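Local coordinates for thioredoxin domain-containing protein (Silicibacter pomeroyi, PDB 3EYT) that is not functionally characterised but adopts a thioredoxin fold and, judging by its AhpC/TSA family, probably acts as an oxidoreductase with antioxidant activity, at residues C[66-71]-C[97-102]; C[32-37]-C[119-124]. One frame throughout, in Å; residues are numbered along the deposited sequence.

Interaction 1 (C[66-71]-C[97-102]); sequences LGLHTV and GVDQPG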
loop_
_atom_site.group_PDB
_atom_site.type_symbol
_atom_site.label_atom_id
_atom_site.label_comp_id
_atom_site.label_asym_id
_atom_site.label_seq_id
_atom_site.Cartn_x
_atom_site.Cartn_y
_atom_site.Cartn_z
ATOM N N LEU C 66 -7.341 -12.261 -19.616
ATOM C CA LEU C 66 -6.401 -11.873 -18.549
ATOM C C LEU C 66 -6.782 -10.491 -18.075
ATOM O O LEU C 66 -7.145 -9.656 -18.895
ATOM C CB LEU C 66 -4.974 -11.742 -19.092
ATOM C CG LEU C 66 -4.399 -12.943 -19.833
ATOM C CD1 LEU C 66 -2.956 -12.702 -20.163
ATOM C CD2 LEU C 66 -4.609 -14.241 -18.995
ATOM N N GLY C 67 -6.657 -10.243 -16.773
ATOM C CA GLY C 67 -6.767 -8.876 -16.237
ATOM C C GLY C 67 -5.352 -8.327 -16.043
ATOM O O GLY C 67 -4.441 -9.066 -15.682
ATOM N N LEU C 68 -5.168 -7.036 -16.255
ATOM C CA LEU C 68 -3.889 -6.413 -15.963
ATOM C C LEU C 68 -4.159 -5.183 -15.080
ATOM O O LEU C 68 -4.794 -4.219 -15.521
ATOM C CB LEU C 68 -3.182 -6.036 -17.269
ATOM C CG LEU C 68 -1.848 -5.316 -17.099
ATOM C CD1 LEU C 68 -0.811 -6.305 -16.569
ATOM C CD2 LEU C 68 -1.358 -4.668 -18.412
ATOM N N HIS C 69 -3.737 -5.250 -13.815
ATOM C CA HIS C 69 -3.975 -4.115 -12.886
ATOM C C HIS C 69 -2.852 -3.081 -13.069
ATOM O O HIS C 69 -1.689 -3.291 -12.648
ATOM C CB HIS C 69 -4.075 -4.597 -11.429
ATOM C CG HIS C 69 -4.733 -3.600 -10.509
ATOM N ND1 HIS C 69 -4.249 -3.315 -9.253
ATOM C CD2 HIS C 69 -5.832 -2.828 -10.672
ATOM C CE1 HIS C 69 -5.023 -2.409 -8.679
ATOM N NE2 HIS C 69 -5.995 -2.105 -9.519
ATOM N N THR C 70 -3.199 -1.998 -13.757
ATOM C CA THR C 70 -2.202 -0.996 -14.206
ATOM C C THR C 70 -2.448 0.253 -13.359
ATOM O O THR C 70 -3.199 1.162 -13.750
ATOM C CB THR C 70 -2.394 -0.700 -15.692
ATOM O OG1 THR C 70 -3.774 -0.326 -15.936
ATOM C CG2 THR C 70 -2.065 -1.922 -16.561
ATOM N N VAL C 71 -1.858 0.303 -12.167
ATOM C CA VAL C 71 -2.154 1.404 -11.280
ATOM C C VAL C 71 -1.186 2.545 -11.650
ATOM O O VAL C 71 0.032 2.393 -11.496
ATOM C CB VAL C 71 -1.941 0.978 -9.792
ATOM C CG1 VAL C 71 -2.202 2.171 -8.849
ATOM C CG2 VAL C 71 -2.850 -0.200 -9.438
ATOM N N GLY C 97 -2.937 -9.953 -13.417
ATOM C CA GLY C 97 -1.499 -9.671 -13.175
ATOM C C GLY C 97 -1.335 -8.247 -12.683
ATOM O O GLY C 97 -1.955 -7.347 -13.233
ATOM N N VAL C 98 -0.517 -8.032 -11.645
ATOM C CA VAL C 98 -0.204 -6.671 -11.211
ATOM C C VAL C 98 0.985 -6.173 -12.054
ATOM O O VAL C 98 2.080 -6.787 -12.058
ATOM C CB VAL C 98 0.175 -6.600 -9.711
ATOM C CG1 VAL C 98 0.610 -5.148 -9.306
ATOM C CG2 VAL C 98 -0.998 -7.082 -8.829
ATOM N N ASP C 99 0.759 -5.073 -12.756
ATOM C CA ASP C 99 1.767 -4.519 -13.659
ATOM C C ASP C 99 2.941 -4.018 -12.797
ATOM O O ASP C 99 2.744 -3.419 -11.748
ATOM C CB ASP C 99 1.159 -3.375 -14.429
ATOM C CG ASP C 99 1.950 -3.006 -15.688
ATOM O OD1 ASP C 99 3.116 -3.478 -15.910
ATOM O OD2 ASP C 99 1.402 -2.198 -16.447
ATOM N N GLN C 100 4.162 -4.267 -13.242
ATOM C CA GLN C 100 5.348 -3.826 -12.478
ATOM C C GLN C 100 5.443 -2.292 -12.386
ATOM O O GLN C 100 5.147 -1.590 -13.355
ATOM C CB GLN C 100 6.626 -4.365 -13.126
ATOM C CG GLN C 100 6.786 -5.891 -13.099
ATOM C CD GLN C 100 8.116 -6.330 -13.729
ATOM O OE1 GLN C 100 8.961 -5.500 -14.139
ATOM N NE2 GLN C 100 8.304 -7.639 -13.823
ATOM N N PRO C 101 5.952 -1.778 -11.258
ATOM C CA PRO C 101 6.116 -0.329 -11.116
ATOM C C PRO C 101 7.116 0.239 -12.140
ATOM O O PRO C 101 8.122 -0.408 -12.467
ATOM C CB PRO C 101 6.656 -0.168 -9.695
ATOM C CG PRO C 101 7.269 -1.552 -9.350
ATOM C CD PRO C 101 6.430 -2.536 -10.070
ATOM N N GLY C 102 6.811 1.423 -12.662
ATOM C CA GLY C 102 7.623 2.026 -13.707
ATOM C C GLY C 102 8.652 2.958 -13.096
ATOM O O GLY C 102 8.746 3.075 -11.853
HETATM O O HOH W 1 0.142 -1.616 -11.338
#
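In a beta-alpha-beta unit of the thioredoxin fold, L68 and H69 pair in parallel with G97 and V98, helix 80-89 connecting strand 63-69 to strand 96-99. The short strand axes are inclined at 32°, and three backbone bonds hold the segments together. G97 N donates to G67 O at 2.9 Å, from above the carbonyl plane. H69 N reaches G97 O at 2.8 Å, almost in line with that carbonyl, and D99 N returns to H69 O at 3.0 Å. G97 O also accepts a CA-H contact from L68.

D99 is at the centre of the side-chain contacts, meeting both L68 and T70. Its CG is anti to the backbone N (chi1 -162°). D99 OD2 lies 3.5 Å from T70 CG2. L68 comes in obliquely, its CD1 4.1 Å from D99 CB. The carboxylate itself is gripped from beyond the pair, OD1 by T109 N and OD2 by M110 N at the start of helix 108-112, which probably fixes its rotation. H69 points to the opposite face from L68, and its NE2 is hydrogen-bonded to M38 N.

Just past the last backbone bond a water bridges the two segments. It donates to H69 O at 2.8 Å and to D99 O at 3.2 Å, and accepts from V71 N at 2.9 Å.

Interaction 2 (C[32-37]-C[119-124]); sequences VIEAFQ and PSLLLI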
loop_
_atom_site.group_PDB
_atom_site.type_symbol
_atom_site.label_atom_id
_atom_site.label_comp_id
_atom_site.label_asym_id
_atom_site.label_seq_id
_atom_site.Cartn_x
_atom_site.Cartn_y
_atom_site.Cartn_z
ATOM N N VAL C 32 -7.342 -11.855 -24.818
ATOM C CA VAL C 32 -8.018 -10.600 -24.506
ATOM C C VAL C 32 -7.466 -10.124 -23.177
ATOM O O VAL C 32 -7.540 -10.842 -22.181
ATOM C CB VAL C 32 -9.546 -10.803 -24.354
ATOM C CG1 VAL C 32 -10.232 -9.498 -23.982
ATOM C CG2 VAL C 32 -10.145 -11.376 -25.641
ATOM N N ILE C 33 -6.903 -8.921 -23.158
ATOM C CA ILE C 33 -6.402 -8.338 -21.922
ATOM C C ILE C 33 -7.205 -7.112 -21.527
ATOM O O ILE C 33 -7.317 -6.162 -22.286
ATOM C CB ILE C 33 -4.908 -7.951 -22.026
ATOM C CG1 ILE C 33 -4.073 -9.130 -22.503
ATOM C CG2 ILE C 33 -4.344 -7.412 -20.671
ATOM C CD1 ILE C 33 -2.572 -8.742 -22.826
ATOM N N GLU C 34 -7.720 -7.134 -20.306
ATOM C CA GLU C 34 -8.432 -5.992 -19.763
ATOM C C GLU C 34 -7.516 -5.300 -18.747
ATOM O O GLU C 34 -7.218 -5.864 -17.690
ATOM C CB GLU C 34 -9.747 -6.472 -19.129
ATOM C CG GLU C 34 -10.541 -5.444 -18.357
ATOM C CD GLU C 34 -11.164 -4.371 -19.241
ATOM O OE1 GLU C 34 -11.361 -4.589 -20.463
ATOM O OE2 GLU C 34 -11.444 -3.292 -18.697
ATOM N N ALA C 35 -7.068 -4.093 -19.094
ATOM C CA ALA C 35 -6.194 -3.297 -18.248
ATOM C C ALA C 35 -7.109 -2.350 -17.495
ATOM O O ALA C 35 -7.928 -1.645 -18.098
ATOM C CB ALA C 35 -5.193 -2.519 -19.062
ATOM N N PHE C 36 -6.990 -2.363 -16.174
ATOM C CA PHE C 36 -7.945 -1.672 -15.334
ATOM C C PHE C 36 -7.236 -1.192 -14.059
ATOM O O PHE C 36 -6.153 -1.680 -13.705
ATOM C CB PHE C 36 -9.119 -2.619 -14.979
ATOM C CG PHE C 36 -8.749 -3.727 -14.000
ATOM C CD1 PHE C 36 -9.072 -3.606 -12.639
ATOM C CD2 PHE C 36 -8.091 -4.890 -14.444
ATOM C CE1 PHE C 36 -8.728 -4.623 -11.727
ATOM C CE2 PHE C 36 -7.744 -5.909 -13.563
ATOM C CZ PHE C 36 -8.060 -5.776 -12.183
ATOM N N GLN C 37 -7.891 -0.255 -13.365
ATOM C CA GLN C 37 -7.545 0.119 -11.995
ATOM C C GLN C 37 -8.784 -0.174 -11.193
ATOM O O GLN C 37 -9.909 0.170 -11.617
ATOM C CB GLN C 37 -7.276 1.627 -11.857
ATOM C CG GLN C 37 -6.002 2.127 -12.578
ATOM C CD GLN C 37 -5.706 3.596 -12.272
ATOM O OE1 GLN C 37 -4.738 3.894 -11.598
ATOM N NE2 GLN C 37 -6.582 4.494 -12.701
ATOM N N PRO C 119 -10.545 1.998 -18.529
ATOM C CA PRO C 119 -10.154 0.661 -18.974
ATOM C C PRO C 119 -9.636 0.650 -20.416
ATOM O O PRO C 119 -10.046 1.470 -21.246
ATOM C CB PRO C 119 -11.460 -0.160 -18.853
ATOM C CG PRO C 119 -12.554 0.852 -19.215
ATOM C CD PRO C 119 -12.014 2.212 -18.585
ATOM N N SER C 120 -8.697 -0.244 -20.685
ATOM C CA SER C 120 -8.278 -0.519 -22.046
ATOM C C SER C 120 -8.424 -1.990 -22.307
ATOM O O SER C 120 -8.169 -2.816 -21.427
ATOM C CB SER C 120 -6.831 -0.075 -22.282
ATOM O OG SER C 120 -6.780 1.336 -22.169
ATOM N N LEU C 121 -8.818 -2.318 -23.527
ATOM C CA LEU C 121 -8.962 -3.699 -23.900
ATOM C C LEU C 121 -8.016 -3.965 -25.064
ATOM O O LEU C 121 -8.040 -3.227 -26.072
ATOM C CB LEU C 121 -10.433 -4.025 -24.220
ATOM C CG LEU C 121 -10.720 -5.551 -24.281
ATOM C CD1 LEU C 121 -12.087 -5.916 -23.867
ATOM C CD2 LEU C 121 -10.446 -6.082 -25.668
ATOM N N LEU C 122 -7.140 -4.968 -24.898
ATOM C CA LEU C 122 -6.148 -5.300 -25.928
ATOM C C LEU C 122 -6.450 -6.683 -26.459
ATOM O O LEU C 122 -6.807 -7.584 -25.685
ATOM C CB LEU C 122 -4.732 -5.292 -25.358
ATOM C CG LEU C 122 -4.067 -4.083 -24.657
ATOM C CD1 LEU C 122 -3.621 -3.073 -25.651
ATOM C CD2 LEU C 122 -4.898 -3.427 -23.554
ATOM N N LEU C 123 -6.306 -6.854 -27.771
ATOM C CA LEU C 123 -6.511 -8.132 -28.440
ATOM C C LEU C 123 -5.259 -8.548 -29.168
ATOM O O LEU C 123 -4.771 -7.819 -30.052
ATOM C CB LEU C 123 -7.618 -8.063 -29.505
ATOM C CG LEU C 123 -9.107 -8.197 -29.223
ATOM C CD1 LEU C 123 -9.759 -8.626 -30.557
ATOM C CD2 LEU C 123 -9.429 -9.189 -28.111
ATOM N N ILE C 124 -4.776 -9.732 -28.811
ATOM C CA ILE C 124 -3.572 -10.318 -29.362
ATOM C C ILE C 124 -3.933 -11.578 -30.149
ATOM O O ILE C 124 -4.638 -12.464 -29.651
ATOM C CB ILE C 124 -2.552 -10.634 -28.247
ATOM C CG1 ILE C 124 -2.081 -9.322 -27.576
ATOM C CG2 ILE C 124 -1.334 -11.421 -28.781
ATOM C CD1 ILE C 124 -1.387 -9.568 -26.253
#
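The flat carboxylate of E34 meets segment 119-124 through both oxygens: OE2 lies 3.1 Å from P119 CB, and OE1 3.7 Å from L121 CD1. The F36 ring has E34 O at its edge, in plane, and meets the H69 ring with the planes at about 40°. A bend at chi2 (70°) turns CD of E34 toward segment 119-124; the E34 side chain lies beside that of P119, pointing the same way, and crosses that of L121 at about a right angle. An alanine here would remove the carboxylate and would probably leave a gap beside P119 CB and L121 CD1, with the acid lost from this buried place.

Four antiparallel backbone bonds hold the strands. I33 and L122 exchange a pair, I33 N to L122 O at 2.9 Å, and A35 and S120 another. V32 CG2 presses on L123 CD2 at 3.4 Å, tighter than usual, while the I33 and I124 side chains cross, their CD1 atoms 3.7 Å apart.

P119 follows a cis peptide and touches C43, one of two cysteines in a thioredoxin-type CxxC pattern at the start of helix 41-57. A cis-proline beside such a pattern recalls thioredoxin and is consistent with a thiol-disulfide role, though not proof of one.

After edge strands 4-5 and 11-15 the chain enters the middle of the sheet at 32-37, passes through helix 41-57 and returns along 66-71. Helix 80-89 then leads to 97-102, where interaction 1 closes a loop of 25 intervening residues. After helix 108-112 the chain reaches 119-124, and interaction 2 closes a much longer loop of 81 residues, within which the whole of interaction 1 lies; the two nest without crossing. Strands 30-36 and 63-69 are neighbours in the sheet, so the contacts join directly, with L68 N 2.8 Å from E34 O. With the bonds between those two strands, they join four adjacent strands, 120-124, 30-36, 63-69 and 96-99.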